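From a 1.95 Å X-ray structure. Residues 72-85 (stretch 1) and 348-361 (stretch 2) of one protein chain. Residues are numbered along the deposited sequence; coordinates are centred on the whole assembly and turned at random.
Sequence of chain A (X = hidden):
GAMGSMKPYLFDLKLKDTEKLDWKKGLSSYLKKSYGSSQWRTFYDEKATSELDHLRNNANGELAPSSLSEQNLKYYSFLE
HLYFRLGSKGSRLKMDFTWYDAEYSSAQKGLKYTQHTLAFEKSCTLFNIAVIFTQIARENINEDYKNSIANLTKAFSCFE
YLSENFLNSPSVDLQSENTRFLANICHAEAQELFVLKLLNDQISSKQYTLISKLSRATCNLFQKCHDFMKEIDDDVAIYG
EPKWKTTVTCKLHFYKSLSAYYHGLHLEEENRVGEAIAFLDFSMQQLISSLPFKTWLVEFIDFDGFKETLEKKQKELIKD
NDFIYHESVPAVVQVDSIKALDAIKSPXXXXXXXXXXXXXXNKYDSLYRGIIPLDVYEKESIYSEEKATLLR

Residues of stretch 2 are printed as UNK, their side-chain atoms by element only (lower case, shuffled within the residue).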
# COMPACT_ATOMS: atom_id res chain seq x y z
N ASN A 72 8.05 -15.91 1.08
CA ASN A 72 7.46 -15.33 2.28
C ASN A 72 6.05 -15.85 2.57
O ASN A 72 5.71 -16.10 3.73
CB ASN A 72 7.45 -13.81 2.17
CG ASN A 72 8.79 -13.20 2.57
OD1 ASN A 72 9.04 -12.97 3.76
ND2 ASN A 72 9.66 -12.96 1.58
N LEU A 73 5.23 -16.02 1.54
CA LEU A 73 3.87 -16.53 1.73
C LEU A 73 3.95 -17.97 2.25
O LEU A 73 3.17 -18.37 3.11
CB LEU A 73 3.07 -16.52 0.42
CG LEU A 73 2.20 -15.35 -0.05
CD1 LEU A 73 1.86 -14.42 1.09
CD2 LEU A 73 2.89 -14.61 -1.18
N LYS A 74 4.89 -18.75 1.71
CA LYS A 74 5.05 -20.14 2.15
C LYS A 74 5.58 -20.19 3.58
O LYS A 74 5.15 -21.03 4.39
CB LYS A 74 6.00 -20.89 1.21
CG LYS A 74 5.39 -21.14 -0.17
CD LYS A 74 6.29 -21.97 -1.08
CE LYS A 74 5.55 -22.33 -2.37
NZ LYS A 74 6.39 -23.06 -3.36
N TYR A 75 6.51 -19.30 3.91
CA TYR A 75 7.06 -19.28 5.26
C TYR A 75 5.98 -18.83 6.25
O TYR A 75 5.90 -19.35 7.36
CB TYR A 75 8.29 -18.36 5.34
CG TYR A 75 8.98 -18.39 6.70
CD1 TYR A 75 9.41 -19.60 7.24
CD2 TYR A 75 9.15 -17.23 7.45
CE1 TYR A 75 10.00 -19.66 8.51
CE2 TYR A 75 9.75 -17.27 8.72
CZ TYR A 75 10.16 -18.49 9.24
OH TYR A 75 10.70 -18.56 10.50
N TYR A 76 5.15 -17.86 5.86
CA TYR A 76 4.08 -17.40 6.76
C TYR A 76 3.13 -18.58 7.02
O TYR A 76 2.70 -18.80 8.16
CB TYR A 76 3.28 -16.24 6.15
CG TYR A 76 2.36 -15.54 7.15
CD1 TYR A 76 2.78 -14.41 7.85
CD2 TYR A 76 1.08 -16.04 7.42
CE1 TYR A 76 1.96 -13.79 8.80
CE2 TYR A 76 0.24 -15.42 8.38
CZ TYR A 76 0.69 -14.30 9.06
OH TYR A 76 -0.13 -13.68 9.99
N SER A 77 2.83 -19.34 5.97
CA SER A 77 1.94 -20.49 6.11
C SER A 77 2.50 -21.44 7.17
O SER A 77 1.75 -21.94 8.01
CB SER A 77 1.77 -21.25 4.79
OG SER A 77 1.05 -20.47 3.85
N PHE A 78 3.80 -21.68 7.12
CA PHE A 78 4.45 -22.57 8.09
C PHE A 78 4.19 -22.05 9.50
O PHE A 78 3.84 -22.80 10.41
CB PHE A 78 5.96 -22.61 7.87
CG PHE A 78 6.71 -23.27 9.00
CD1 PHE A 78 6.80 -24.65 9.08
CD2 PHE A 78 7.26 -22.50 10.02
CE1 PHE A 78 7.43 -25.27 10.17
CE2 PHE A 78 7.88 -23.11 11.12
CZ PHE A 78 7.96 -24.49 11.19
N LEU A 79 4.38 -20.74 9.66
CA LEU A 79 4.18 -20.06 10.95
C LEU A 79 2.74 -20.11 11.43
O LEU A 79 2.49 -20.30 12.62
CB LEU A 79 4.60 -18.60 10.83
CG LEU A 79 5.97 -18.06 11.23
CD1 LEU A 79 7.00 -19.16 11.45
CD2 LEU A 79 6.40 -17.07 10.18
N GLU A 80 1.80 -19.91 10.51
CA GLU A 80 0.39 -19.91 10.87
C GLU A 80 -0.05 -21.28 11.39
O GLU A 80 -0.75 -21.38 12.40
CB GLU A 80 -0.47 -19.48 9.67
CG GLU A 80 -1.93 -19.23 10.02
CD GLU A 80 -2.11 -18.08 11.01
OE1 GLU A 80 -1.45 -18.08 12.07
OE2 GLU A 80 -2.93 -17.18 10.73
N HIS A 81 0.37 -22.34 10.69
CA HIS A 81 0.03 -23.69 11.13
C HIS A 81 0.71 -24.02 12.45
O HIS A 81 0.15 -24.72 13.29
CB HIS A 81 0.44 -24.73 10.08
CG HIS A 81 -0.50 -24.84 8.92
ND1 HIS A 81 -0.18 -24.40 7.65
CD2 HIS A 81 -1.76 -25.34 8.84
CE1 HIS A 81 -1.19 -24.64 6.84
NE2 HIS A 81 -2.16 -25.21 7.53
N LEU A 82 1.93 -23.51 12.64
CA LEU A 82 2.67 -23.74 13.88
C LEU A 82 1.91 -23.07 15.02
O LEU A 82 1.78 -23.64 16.11
CB LEU A 82 4.08 -23.14 13.78
CG LEU A 82 4.99 -23.31 15.00
CD1 LEU A 82 5.19 -24.78 15.32
CD2 LEU A 82 6.34 -22.65 14.73
N TYR A 83 1.42 -21.87 14.75
CA TYR A 83 0.67 -21.11 15.74
C TYR A 83 -0.67 -21.78 16.05
O TYR A 83 -1.12 -21.75 17.20
CB TYR A 83 0.45 -19.68 15.24
CG TYR A 83 -0.37 -18.81 16.17
CD1 TYR A 83 -1.72 -18.56 15.92
CD2 TYR A 83 0.21 -18.22 17.30
CE1 TYR A 83 -2.48 -17.75 16.77
CE2 TYR A 83 -0.54 -17.40 18.15
CZ TYR A 83 -1.88 -17.17 17.88
OH TYR A 83 -2.62 -16.35 18.70
N PHE A 84 -1.32 -22.36 15.05
CA PHE A 84 -2.59 -23.06 15.27
C PHE A 84 -2.37 -24.21 16.25
O PHE A 84 -3.23 -24.52 17.07
CB PHE A 84 -3.14 -23.67 13.97
CG PHE A 84 -3.66 -22.67 12.97
CD1 PHE A 84 -4.11 -21.41 13.36
CD2 PHE A 84 -3.74 -23.02 11.62
CE1 PHE A 84 -4.65 -20.52 12.43
CE2 PHE A 84 -4.28 -22.13 10.68
CZ PHE A 84 -4.74 -20.88 11.09
N ARG A 85 -1.20 -24.84 16.14
CA ARG A 85 -0.86 -25.98 16.98
C ARG A 85 -0.25 -25.67 18.35
O ARG A 85 -0.57 -26.34 19.33
CB ARG A 85 0.06 -26.92 16.20
CG ARG A 85 -0.59 -27.49 14.94
CD ARG A 85 0.42 -28.19 14.04
NE ARG A 85 -0.22 -28.85 12.91
CZ ARG A 85 -0.95 -28.24 11.98
NH1 ARG A 85 -1.15 -26.93 12.04
NH2 ARG A 85 -1.47 -28.93 10.97
N UNK A 348 -9.55 -10.35 1.49
CA UNK A 348 -9.08 -10.49 2.86
C UNK A 348 -7.67 -11.08 2.84
O UNK A 348 -7.30 -11.74 1.87
c UNK A 348 -11.37 -10.81 3.88
o UNK A 348 -10.10 -12.69 3.02
c UNK A 348 -9.98 -11.43 3.69
N UNK A 349 -6.88 -10.82 3.88
CA UNK A 349 -5.53 -11.38 3.97
C UNK A 349 -5.71 -12.89 3.98
O UNK A 349 -4.92 -13.63 3.39
c UNK A 349 -0.15 -13.40 4.01
c UNK A 349 -0.91 -12.57 3.17
n UNK A 349 -2.36 -13.18 6.97
c UNK A 349 -2.10 -11.98 3.62
c UNK A 349 -1.74 -13.08 5.75
c UNK A 349 -2.53 -12.24 4.93
c UNK A 349 -3.67 -11.83 5.71
c UNK A 349 -0.54 -13.67 5.30
c UNK A 349 -3.52 -12.43 6.94
c UNK A 349 -4.83 -10.94 5.27
N UNK A 350 -6.77 -13.35 4.66
CA UNK A 350 -7.08 -14.77 4.75
C UNK A 350 -7.18 -15.42 3.37
O UNK A 350 -6.68 -16.53 3.16
o UNK A 350 -8.65 -12.85 8.53
c UNK A 350 -8.39 -14.98 5.51
c UNK A 350 -8.47 -13.18 7.33
o UNK A 350 -8.40 -12.34 6.41
c UNK A 350 -8.34 -14.67 7.01
N UNK A 351 -7.83 -14.74 2.43
CA UNK A 351 -7.99 -15.25 1.08
C UNK A 351 -6.69 -15.20 0.27
O UNK A 351 -6.47 -16.03 -0.62
c UNK A 351 -9.09 -14.48 0.34
c UNK A 351 -12.94 -14.20 0.72
n UNK A 351 -14.01 -13.58 -0.11
c UNK A 351 -10.48 -14.70 0.93
c UNK A 351 -11.55 -13.97 0.12
N UNK A 352 -5.83 -14.23 0.57
CA UNK A 352 -4.55 -14.12 -0.13
C UNK A 352 -3.64 -15.27 0.31
O UNK A 352 -2.93 -15.86 -0.50
c UNK A 352 -4.08 -10.23 -0.14
c UNK A 352 -3.86 -12.77 0.19
c UNK A 352 -2.39 -12.83 -0.20
c UNK A 352 -4.58 -11.62 -0.53
N UNK A 353 -3.68 -15.58 1.60
CA UNK A 353 -2.84 -16.63 2.17
C UNK A 353 -3.31 -18.05 1.88
O UNK A 353 -2.50 -18.96 1.64
c UNK A 353 -2.00 -17.47 4.53
c UNK A 353 -2.75 -16.43 3.69
c UNK A 353 -2.17 -17.14 6.01
c UNK A 353 -0.53 -17.48 4.15
N UNK A 354 -4.62 -18.23 1.88
CA UNK A 354 -5.25 -19.53 1.68
C UNK A 354 -4.64 -20.49 0.65
O UNK A 354 -4.41 -21.65 0.97
c UNK A 354 -6.74 -19.30 1.38
o UNK A 354 -9.44 -19.74 2.69
o UNK A 354 -9.83 -20.36 0.61
c UNK A 354 -7.59 -20.54 1.42
c UNK A 354 -9.06 -20.20 1.58
N UNK A 355 -4.37 -20.04 -0.58
CA UNK A 355 -3.80 -20.94 -1.59
C UNK A 355 -2.47 -21.62 -1.20
O UNK A 355 -2.10 -22.64 -1.78
c UNK A 355 -4.74 -19.03 -2.64
c UNK A 355 -4.66 -18.72 -1.17
c UNK A 355 -3.64 -20.04 -2.81
N UNK A 356 -1.76 -21.06 -0.22
CA UNK A 356 -0.47 -21.61 0.21
C UNK A 356 -0.52 -22.56 1.41
O UNK A 356 0.42 -23.31 1.66
c UNK A 356 1.87 -19.77 -1.46
c UNK A 356 1.25 -17.88 -2.82
c UNK A 356 0.78 -19.55 -0.62
c UNK A 356 0.51 -20.48 0.54
c UNK A 356 2.11 -18.94 -2.55
c UNK A 356 -0.08 -18.48 -0.90
o UNK A 356 1.48 -17.08 -3.92
c UNK A 356 0.16 -17.64 -2.00
N UNK A 357 -1.63 -22.52 2.16
CA UNK A 357 -1.77 -23.34 3.36
C UNK A 357 -1.71 -24.87 3.22
O UNK A 357 -1.03 -25.54 4.00
s UNK A 357 -1.82 -21.16 5.88
c UNK A 357 -2.68 -21.72 7.33
c UNK A 357 -3.06 -21.50 4.59
c UNK A 357 -3.06 -22.94 4.09
N UNK A 358 -2.41 -25.43 2.24
CA UNK A 358 -2.43 -26.88 2.04
C UNK A 358 -1.08 -27.58 1.90
O UNK A 358 -0.75 -28.48 2.68
c UNK A 358 -3.29 -27.23 0.82
n UNK A 358 -4.91 -30.28 1.09
o UNK A 358 -3.99 -29.36 2.92
c UNK A 358 -4.48 -29.24 1.80
c UNK A 358 -4.63 -27.87 1.15
N UNK A 359 -0.29 -27.19 0.90
CA UNK A 359 1.01 -27.81 0.67
C UNK A 359 1.95 -27.75 1.88
O UNK A 359 2.70 -28.69 2.15
c UNK A 359 1.70 -27.19 -0.56
o UNK A 359 0.59 -28.71 -2.03
o UNK A 359 0.84 -26.64 -2.72
c UNK A 359 0.99 -27.54 -1.86
N UNK A 360 1.92 -26.63 2.59
CA UNK A 360 2.77 -26.45 3.76
C UNK A 360 2.37 -27.37 4.92
O UNK A 360 3.22 -27.94 5.59
c UNK A 360 3.54 -24.11 3.23
c UNK A 360 2.76 -24.97 4.23
c UNK A 360 3.40 -24.85 5.61
N UNK A 361 1.06 -27.51 5.14
CA UNK A 361 0.59 -28.37 6.22
C UNK A 361 1.03 -29.82 6.01
O UNK A 361 1.36 -30.52 6.96
c UNK A 361 -0.93 -28.30 6.31
O HOH W 1 -2.68 -14.65 10.03
O HOH W 2 0.03 -30.66 9.19

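Position 348 carries one carbon bearing an oxygen and a second carbon, and nothing of stretch 1 is in reach: T348. T348 OG1 accepts from the N of position 351 at 3.1 Å, capping the helix that starts next.

Position 349 has one carbon, then fused five- and six-membered rings of eight carbons and one nitrogen; the edge of the ring system points at the face of Y76, with ring planes at 88°. This is W349, with W349 CZ2 to Y76 CD2 at 3.6 Å; W349 CH2 also meets L73 CD1 at 3.7 Å.

Position 350, three carbons with two oxygens on the third, is acid-shaped and exposed: E350. At 351 four carbons in a row end in nitrogen: K351, whose N makes the capping bond. Neither touches stretch 1.

Position 352 has four carbons forked at the first, one arm two carbons long. This is I352, buried but barely covered by stretch 1.

Position 353 has four carbons too, forked at the second. Its CB leaves sideways, yet the branch ends come nearer, approaching Y76 and S77: L353, with L353 CD1 to S77 OG at 3.4 Å and L353 CD2 to Y76 CD2 at 3.7 Å.

Position 354 repeats the three carbons and two oxygens and points away: E354. At 355 three carbons close onto the backbone nitrogen, so this is P355; its N has no hydrogen to give to the turn before, and the helix is kinked here.

Position 356 shows one carbon and a six-carbon ring bearing an oxygen. L73 lies over one face of this ring, L73 CB 3.7 Å from the ring centroid and directly on the normal: Y356. Y356 CB packs 3.4 Å from S77 OG.

Position 357 is unbranched: two carbons, sulfur, one carbon. The chain sits among S77, E80, H81 and F84. That is M357, m at all three chi angles, with M357 CE 3.7 Å from E80 CG and 3.3 Å from H81 CE1.

Position 358 has three carbons, the third with one oxygen and one nitrogen, Q358; position 359 has two, the second with two oxygens, D359. Both are exposed and make no contact.

Position 360, one carbon carrying two more, enters the hole formed by K74, S77, F78 and H81. It is V360; V360 CG2 lies 3.7 Å from S77 CB and V360 CG1 3.5 Å from F78 N.

Position 361 has a single carbon, its CB, which covers the H81 face opposite M357 CE, 3.8 Å from the H81 ring centroid: A361.

The rule is shape rather than pairing. The helices cross at -70° with axes 8.7 Å apart at closest approach, and no direct hydrogen bond joins them. S77 is small enough to sit among L353, Y356, M357 and V360, and S77 OG donates to L73 O at 3.1 Å, spending its polarity within its own helix. The M357 and A361 carbons sandwich the H81 ring. Water supplies the polar links: one joins Y76 OH and E80 OE2, with a weak bond from W349 NE1, while another donates to A361 O and weakly accepts from R85 NH2.

Stretch 2, residues 348-361: TWEKILEPYMQDVA
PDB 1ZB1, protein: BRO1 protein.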